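Local coordinates for uncharacterized protein (Exiguobacterium sibiricum, PDB 3B77) that is of unknown function but folds as a bacterial pleckstrin homology domain joined to a long helical part that probably serves oligomerisation, at residues 20-23 / 27-30; 41-46 / 90-95. All coordinates share one frame; numbering follows the deposited sequence.

Contact 1: 20-23 / 27-30; sequences DYVL and GEKI
The carboxylate of E28 is gripped at both oxygens: OE1 takes the backbone N-H of L23, while OE2 is hydrogen-bonded to T44 OG1 and salt-bridged to R65. The bond from L23 N to E28 OE1 is 2.7 Å long and nearly straight at 169°, and the N-H arrives close to the line of the C-O bond. An extended chain makes this possible, for CG lies anti to the backbone N of E28 (chi1 -170°) and the next torsion is also trans, which carries the acid back across to residue 23. A second bond, from E28 N to L23 O at 3.1 Å, closes the loop. V22 fits alongside these bonds. Its CG1 rests against E28 O at 3.3 Å and flanks the carboxylate, whereas CG2 meets CG1 of I30 at 3.7 Å, so one methyl lies against E28 and the other against I30. The ionised acid is probably favoured by R65. The loop runs into strand 30-35, which begins at I30; V22 and I30 rest on C42 of strand 39-44, L23 lies on R65 of strand 62-67, and K116 of a second subunit packs against L23.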
ATOM      1  N   ASP A  20      14.788 -31.161 -55.855  1.00 78.21           N
ATOM      2  CA  ASP A  20      13.654 -31.999 -55.476  1.00 78.76           C
ATOM      3  C   ASP A  20      12.989 -31.561 -54.176  1.00 76.93           C
ATOM      4  O   ASP A  20      11.801 -31.858 -53.949  1.00 76.69           O
ATOM      5  CB  ASP A  20      14.102 -33.448 -55.339  1.00 80.67           C
ATOM      6  CG  ASP A  20      14.396 -34.083 -56.676  1.00 83.49           C
ATOM      7  OD1 ASP A  20      13.600 -33.850 -57.615  1.00 87.45           O
ATOM      8  OD2 ASP A  20      15.407 -34.815 -56.787  1.00 86.59           O
ATOM      9  N   TYR A  21      13.755 -30.862 -53.338  1.00 73.98           N
ATOM     10  CA  TYR A  21      13.295 -30.447 -52.022  1.00 71.76           C
ATOM     11  C   TYR A  21      12.902 -28.989 -51.990  1.00 69.39           C
ATOM     12  O   TYR A  21      12.472 -28.495 -50.963  1.00 68.64           O
ATOM     13  CB  TYR A  21      14.367 -30.768 -50.979  1.00 72.26           C
ATOM     14  CG  TYR A  21      14.771 -32.215 -51.063  1.00 73.41           C
ATOM     15  CD1 TYR A  21      13.984 -33.203 -50.495  1.00 73.87           C
ATOM     16  CD2 TYR A  21      15.903 -32.605 -51.773  1.00 73.31           C
ATOM     17  CE1 TYR A  21      14.326 -34.541 -50.593  1.00 74.43           C
ATOM     18  CE2 TYR A  21      16.258 -33.936 -51.871  1.00 73.64           C
ATOM     19  CZ  TYR A  21      15.466 -34.905 -51.277  1.00 74.04           C
ATOM     20  OH  TYR A  21      15.793 -36.247 -51.363  1.00 73.88           O
ATOM     21  N   VAL A  22      13.032 -28.305 -53.116  1.00 67.76           N
ATOM     22  CA  VAL A  22      12.618 -26.910 -53.206  1.00 66.12           C
ATOM     23  C   VAL A  22      11.115 -26.903 -53.365  1.00 66.19           C
ATOM     24  O   VAL A  22      10.577 -27.744 -54.079  1.00 66.87           O
ATOM     25  CB  VAL A  22      13.307 -26.182 -54.373  1.00 65.46           C
ATOM     26  CG1 VAL A  22      12.632 -24.850 -54.654  1.00 64.32           C
ATOM     27  CG2 VAL A  22      14.789 -25.971 -54.054  1.00 62.73           C
ATOM     28  N   LEU A  23      10.440 -25.993 -52.660  1.00 66.11           N
ATOM     29  CA  LEU A  23       8.982 -25.909 -52.692  1.00 65.55           C
ATOM     30  C   LEU A  23       8.547 -25.070 -53.873  1.00 67.91           C
ATOM     31  O   LEU A  23       8.046 -23.961 -53.721  1.00 67.80           O
ATOM     32  CB  LEU A  23       8.429 -25.325 -51.392  1.00 63.80           C
ATOM     33  CG  LEU A  23       8.916 -25.997 -50.112  1.00 62.07           C
ATOM     34  CD1 LEU A  23       8.273 -25.364 -48.902  1.00 59.22           C
ATOM     35  CD2 LEU A  23       8.647 -27.475 -50.156  1.00 59.07           C
ATOM     36  N   GLY A  27       6.332 -21.293 -54.977  1.00 75.76           N
ATOM     37  CA  GLY A  27       7.111 -20.298 -55.703  1.00 74.78           C
ATOM     38  C   GLY A  27       8.534 -20.104 -55.194  1.00 73.51           C
ATOM     39  O   GLY A  27       9.170 -19.073 -55.459  1.00 73.79           O
ATOM     40  N   GLU A  28       9.045 -21.096 -54.477  1.00 70.92           N
ATOM     41  CA  GLU A  28      10.399 -21.043 -53.989  1.00 68.85           C
ATOM     42  C   GLU A  28      11.370 -21.252 -55.160  1.00 69.13           C
ATOM     43  O   GLU A  28      11.233 -22.183 -55.957  1.00 69.01           O
ATOM     44  CB  GLU A  28      10.628 -22.086 -52.901  1.00 67.93           C
ATOM     45  CG  GLU A  28      11.954 -21.891 -52.200  1.00 66.22           C
ATOM     46  CD  GLU A  28      12.234 -22.941 -51.185  1.00 64.64           C
ATOM     47  OE1 GLU A  28      11.667 -24.032 -51.319  1.00 61.74           O
ATOM     48  OE2 GLU A  28      13.056 -22.695 -50.267  1.00 63.63           O
ATOM     49  N   LYS A  29      12.369 -20.380 -55.232  1.00 68.86           N
ATOM     50  CA  LYS A  29      13.269 -20.324 -56.359  1.00 68.84           C
ATOM     51  C   LYS A  29      14.728 -20.351 -55.863  1.00 66.82           C
ATOM     52  O   LYS A  29      15.063 -19.705 -54.880  1.00 66.70           O
ATOM     53  CB  LYS A  29      12.916 -19.058 -57.150  1.00 69.73           C
ATOM     54  CG  LYS A  29      13.947 -18.590 -58.156  1.00 72.95           C
ATOM     55  CD  LYS A  29      13.401 -17.484 -59.067  1.00 74.57           C
ATOM     56  CE  LYS A  29      14.532 -16.792 -59.810  1.00 76.33           C
ATOM     57  NZ  LYS A  29      15.495 -17.782 -60.319  1.00 78.84           N
ATOM     58  N   ILE A  30      15.585 -21.125 -56.531  1.00 65.29           N
ATOM     59  CA  ILE A  30      17.003 -21.257 -56.137  1.00 63.70           C
ATOM     60  C   ILE A  30      17.803 -20.109 -56.701  1.00 63.04           C
ATOM     61  O   ILE A  30      17.736 -19.850 -57.890  1.00 64.12           O
ATOM     62  CB  ILE A  30      17.656 -22.538 -56.663  1.00 63.02           C
ATOM     63  CG1 ILE A  30      16.878 -23.786 -56.238  1.00 63.03           C
ATOM     64  CG2 ILE A  30      19.068 -22.645 -56.151  1.00 63.01           C
ATOM     65  CD1 ILE A  30      17.394 -25.091 -56.846  1.00 62.47           C
TER

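Contact 2: 41-46 / 90-95; sequences YCFTNL and IKFEIG
On strand 39-44 it is F43 that meets the segment 90-95, touching F92. The F43 ring reaches across with CE2 and CZ, each 3.9 Å from F92 CZ, and that atom of F92 lies at the edge of the F43 ring, near its plane. The ring planes are inclined at 64° and the centroids stand 6.0 Å apart, an oblique pairing of two side chains that come from opposite directions. With its CG between the backbone N and the carbonyl carbon (chi1 56°), F92 presents CZ, the far end of its ring, to F43, and the same ring also meets Y99 nearly parallel. Beyond F43 the strand ends at T44, whose OG1 accepts the backbone N-H of L46 at 3.0 Å in an ST turn. No hydrogen bond joins the two segments, whose closest CA atoms, those of F43 and I94, are 11.9 Å apart; side chains alone bridge the gap. L114 and L118 of helix 108-146 touch F43 and F92 respectively. The contact thus joins the two antiparallel sheets, with the helix that follows them packed against both rings, the arrangement of the pleckstrin homology fold.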
ATOM      1  N   TYR A  41      24.534 -27.106 -50.858  1.00 63.10           N
ATOM      2  CA  TYR A  41      24.040 -25.929 -50.147  1.00 60.59           C
ATOM      3  C   TYR A  41      23.187 -25.093 -51.091  1.00 59.68           C
ATOM      4  O   TYR A  41      23.698 -24.441 -51.980  1.00 59.39           O
ATOM      5  CB  TYR A  41      25.210 -25.096 -49.636  1.00 59.77           C
ATOM      6  CG  TYR A  41      26.146 -25.844 -48.737  1.00 59.29           C
ATOM      7  CD1 TYR A  41      25.920 -25.929 -47.385  1.00 59.18           C
ATOM      8  CD2 TYR A  41      27.276 -26.455 -49.244  1.00 61.05           C
ATOM      9  CE1 TYR A  41      26.785 -26.600 -46.559  1.00 60.16           C
ATOM     10  CE2 TYR A  41      28.158 -27.139 -48.430  1.00 60.16           C
ATOM     11  CZ  TYR A  41      27.909 -27.204 -47.090  1.00 60.76           C
ATOM     12  OH  TYR A  41      28.763 -27.878 -46.262  1.00 61.84           O
ATOM     13  N   CYS A  42      21.887 -25.082 -50.866  1.00 58.78           N
ATOM     14  CA  CYS A  42      20.949 -24.454 -51.783  1.00 57.98           C
ATOM     15  C   CYS A  42      20.326 -23.250 -51.127  1.00 57.12           C
ATOM     16  O   CYS A  42      19.647 -23.394 -50.131  1.00 57.93           O
ATOM     17  CB  CYS A  42      19.879 -25.486 -52.117  1.00 58.27           C
ATOM     18  SG  CYS A  42      18.653 -25.019 -53.289  1.00 60.07           S
ATOM     19  N   PHE A  43      20.606 -22.064 -51.664  1.00 56.56           N
ATOM     20  CA  PHE A  43      20.086 -20.807 -51.130  1.00 55.11           C
ATOM     21  C   PHE A  43      18.917 -20.339 -51.980  1.00 55.43           C
ATOM     22  O   PHE A  43      19.098 -19.977 -53.128  1.00 54.20           O
ATOM     23  CB  PHE A  43      21.163 -19.731 -51.121  1.00 54.71           C
ATOM     24  CG  PHE A  43      22.331 -20.042 -50.223  1.00 54.73           C
ATOM     25  CD1 PHE A  43      23.380 -20.827 -50.678  1.00 55.00           C
ATOM     26  CD2 PHE A  43      22.376 -19.547 -48.937  1.00 54.02           C
ATOM     27  CE1 PHE A  43      24.469 -21.103 -49.855  1.00 56.45           C
ATOM     28  CE2 PHE A  43      23.432 -19.800 -48.120  1.00 55.87           C
ATOM     29  CZ  PHE A  43      24.494 -20.585 -48.568  1.00 56.38           C
ATOM     30  N   THR A  44      17.724 -20.343 -51.391  1.00 56.36           N
ATOM     31  CA  THR A  44      16.502 -19.923 -52.078  1.00 56.46           C
ATOM     32  C   THR A  44      16.018 -18.610 -51.473  1.00 56.78           C
ATOM     33  O   THR A  44      16.629 -18.094 -50.510  1.00 56.54           O
ATOM     34  CB  THR A  44      15.346 -20.965 -51.938  1.00 56.30           C
ATOM     35  OG1 THR A  44      14.700 -20.807 -50.672  1.00 56.62           O
ATOM     36  CG2 THR A  44      15.852 -22.398 -52.083  1.00 54.49           C
ATOM     37  N   ASN A  45      14.927 -18.080 -52.045  1.00 55.72           N
ATOM     38  CA  ASN A  45      14.305 -16.869 -51.533  1.00 55.49           C
ATOM     39  C   ASN A  45      13.705 -17.051 -50.151  1.00 55.26           C
ATOM     40  O   ASN A  45      13.583 -16.094 -49.407  1.00 56.14           O
ATOM     41  CB  ASN A  45      13.230 -16.340 -52.487  1.00 56.02           C
ATOM     42  CG  ASN A  45      12.195 -17.364 -52.820  1.00 55.81           C
ATOM     43  OD1 ASN A  45      12.507 -18.530 -53.010  1.00 57.99           O
ATOM     44  ND2 ASN A  45      10.961 -16.944 -52.898  1.00 56.18           N
ATOM     45  N   LEU A  46      13.364 -18.283 -49.793  1.00 55.04           N
ATOM     46  CA  LEU A  46      12.742 -18.562 -48.516  1.00 53.81           C
ATOM     47  C   LEU A  46      13.637 -19.213 -47.479  1.00 53.46           C
ATOM     48  O   LEU A  46      13.376 -19.054 -46.281  1.00 55.01           O
ATOM     49  CB  LEU A  46      11.534 -19.470 -48.717  1.00 52.81           C
ATOM     50  CG  LEU A  46      10.493 -19.048 -49.743  1.00 53.89           C
ATOM     51  CD1 LEU A  46       9.546 -20.231 -50.000  1.00 52.72           C
ATOM     52  CD2 LEU A  46       9.711 -17.745 -49.380  1.00 52.37           C
ATOM     53  N   ILE A  90      33.381 -19.123 -46.988  1.00 66.97           N
ATOM     54  CA  ILE A  90      32.282 -18.252 -46.549  1.00 64.09           C
ATOM     55  C   ILE A  90      31.700 -18.856 -45.282  1.00 63.69           C
ATOM     56  O   ILE A  90      31.534 -20.070 -45.171  1.00 63.03           O
ATOM     57  CB  ILE A  90      31.189 -18.072 -47.627  1.00 63.54           C
ATOM     58  CG1 ILE A  90      30.170 -17.010 -47.192  1.00 63.21           C
ATOM     59  CG2 ILE A  90      30.524 -19.391 -47.943  1.00 62.95           C
ATOM     60  CD1 ILE A  90      29.223 -16.587 -48.299  1.00 63.26           C
ATOM     61  N   LYS A  91      31.448 -18.003 -44.301  1.00 63.61           N
ATOM     62  CA  LYS A  91      30.895 -18.431 -43.041  1.00 64.33           C
ATOM     63  C   LYS A  91      29.676 -17.606 -42.665  1.00 61.28           C
ATOM     64  O   LYS A  91      29.512 -16.471 -43.098  1.00 59.24           O
ATOM     65  CB  LYS A  91      31.913 -18.279 -41.916  1.00 66.22           C
ATOM     66  CG  LYS A  91      33.231 -19.019 -42.067  1.00 70.75           C
ATOM     67  CD  LYS A  91      34.262 -18.532 -41.011  1.00 73.33           C
ATOM     68  CE  LYS A  91      33.782 -18.763 -39.549  1.00 76.73           C
ATOM     69  NZ  LYS A  91      34.737 -18.255 -38.490  1.00 77.26           N
ATOM     70  N   PHE A  92      28.828 -18.215 -41.846  1.00 59.22           N
ATOM     71  CA  PHE A  92      27.660 -17.572 -41.254  1.00 57.82           C
ATOM     72  C   PHE A  92      27.028 -18.511 -40.250  1.00 58.75           C
ATOM     73  O   PHE A  92      27.421 -19.670 -40.120  1.00 57.65           O
ATOM     74  CB  PHE A  92      26.623 -17.152 -42.300  1.00 55.55           C
ATOM     75  CG  PHE A  92      26.149 -18.271 -43.159  1.00 54.49           C
ATOM     76  CD1 PHE A  92      26.828 -18.605 -44.323  1.00 53.79           C
ATOM     77  CD2 PHE A  92      25.015 -18.995 -42.812  1.00 53.79           C
ATOM     78  CE1 PHE A  92      26.387 -19.637 -45.101  1.00 54.12           C
ATOM     79  CE2 PHE A  92      24.559 -20.019 -43.583  1.00 52.42           C
ATOM     80  CZ  PHE A  92      25.238 -20.355 -44.722  1.00 54.43           C
ATOM     81  N   GLU A  93      26.067 -17.968 -39.522  1.00 60.60           N
ATOM     82  CA  GLU A  93      25.291 -18.711 -38.568  1.00 62.68           C
ATOM     83  C   GLU A  93      23.839 -18.506 -38.929  1.00 61.89           C
ATOM     84  O   GLU A  93      23.389 -17.378 -39.132  1.00 60.79           O
ATOM     85  CB  GLU A  93      25.574 -18.222 -37.150  1.00 64.26           C
ATOM     86  CG  GLU A  93      27.043 -18.431 -36.721  1.00 68.62           C
ATOM     87  CD  GLU A  93      27.337 -18.020 -35.288  1.00 70.45           C
ATOM     88  OE1 GLU A  93      26.384 -17.692 -34.530  1.00 75.42           O
ATOM     89  OE2 GLU A  93      28.546 -18.039 -34.937  1.00 75.69           O
ATOM     90  N   ILE A  94      23.117 -19.612 -39.032  1.00 62.40           N
ATOM     91  CA  ILE A  94      21.703 -19.593 -39.406  1.00 62.14           C
ATOM     92  C   ILE A  94      20.946 -20.286 -38.274  1.00 64.95           C
ATOM     93  O   ILE A  94      21.211 -21.447 -37.945  1.00 64.52           O
ATOM     94  CB  ILE A  94      21.492 -20.213 -40.795  1.00 60.59           C
ATOM     95  CG1 ILE A  94      20.031 -20.122 -41.183  1.00 58.97           C
ATOM     96  CG2 ILE A  94      22.013 -21.652 -40.858  1.00 58.16           C
ATOM     97  CD1 ILE A  94      19.823 -20.349 -42.648  1.00 59.40           C
ATOM     98  N   GLY A  95      20.013 -19.554 -37.661  1.00 69.05           N
ATOM     99  CA  GLY A  95      19.512 -19.958 -36.348  1.00 71.27           C
ATOM    100  C   GLY A  95      20.773 -19.763 -35.533  1.00 73.81           C
ATOM    101  O   GLY A  95      21.380 -18.688 -35.608  1.00 76.49           O
TER

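Both contacts are buried, yet they illustrate different ways of holding one fold together. The centre of contact 2 lies about 7 Å from the centre of the chain, and this contact joins the two sheets through aromatic carbon alone. Contact 1, whose centre is about 14 Å from that of the chain, closes a loop with hydrogen bonds and a small apolar patch, its acid paired with R65 outside the contact; it borders a second subunit, whereas no other chain touches contact 2. The two meet where strand 39-44 ends: the E28 carboxylate reaches T44, and K29 N probably bonds N45 OD1 at 2.9 Å. The strand that supplies an aromatic ring to the core thus also receives the polar loop.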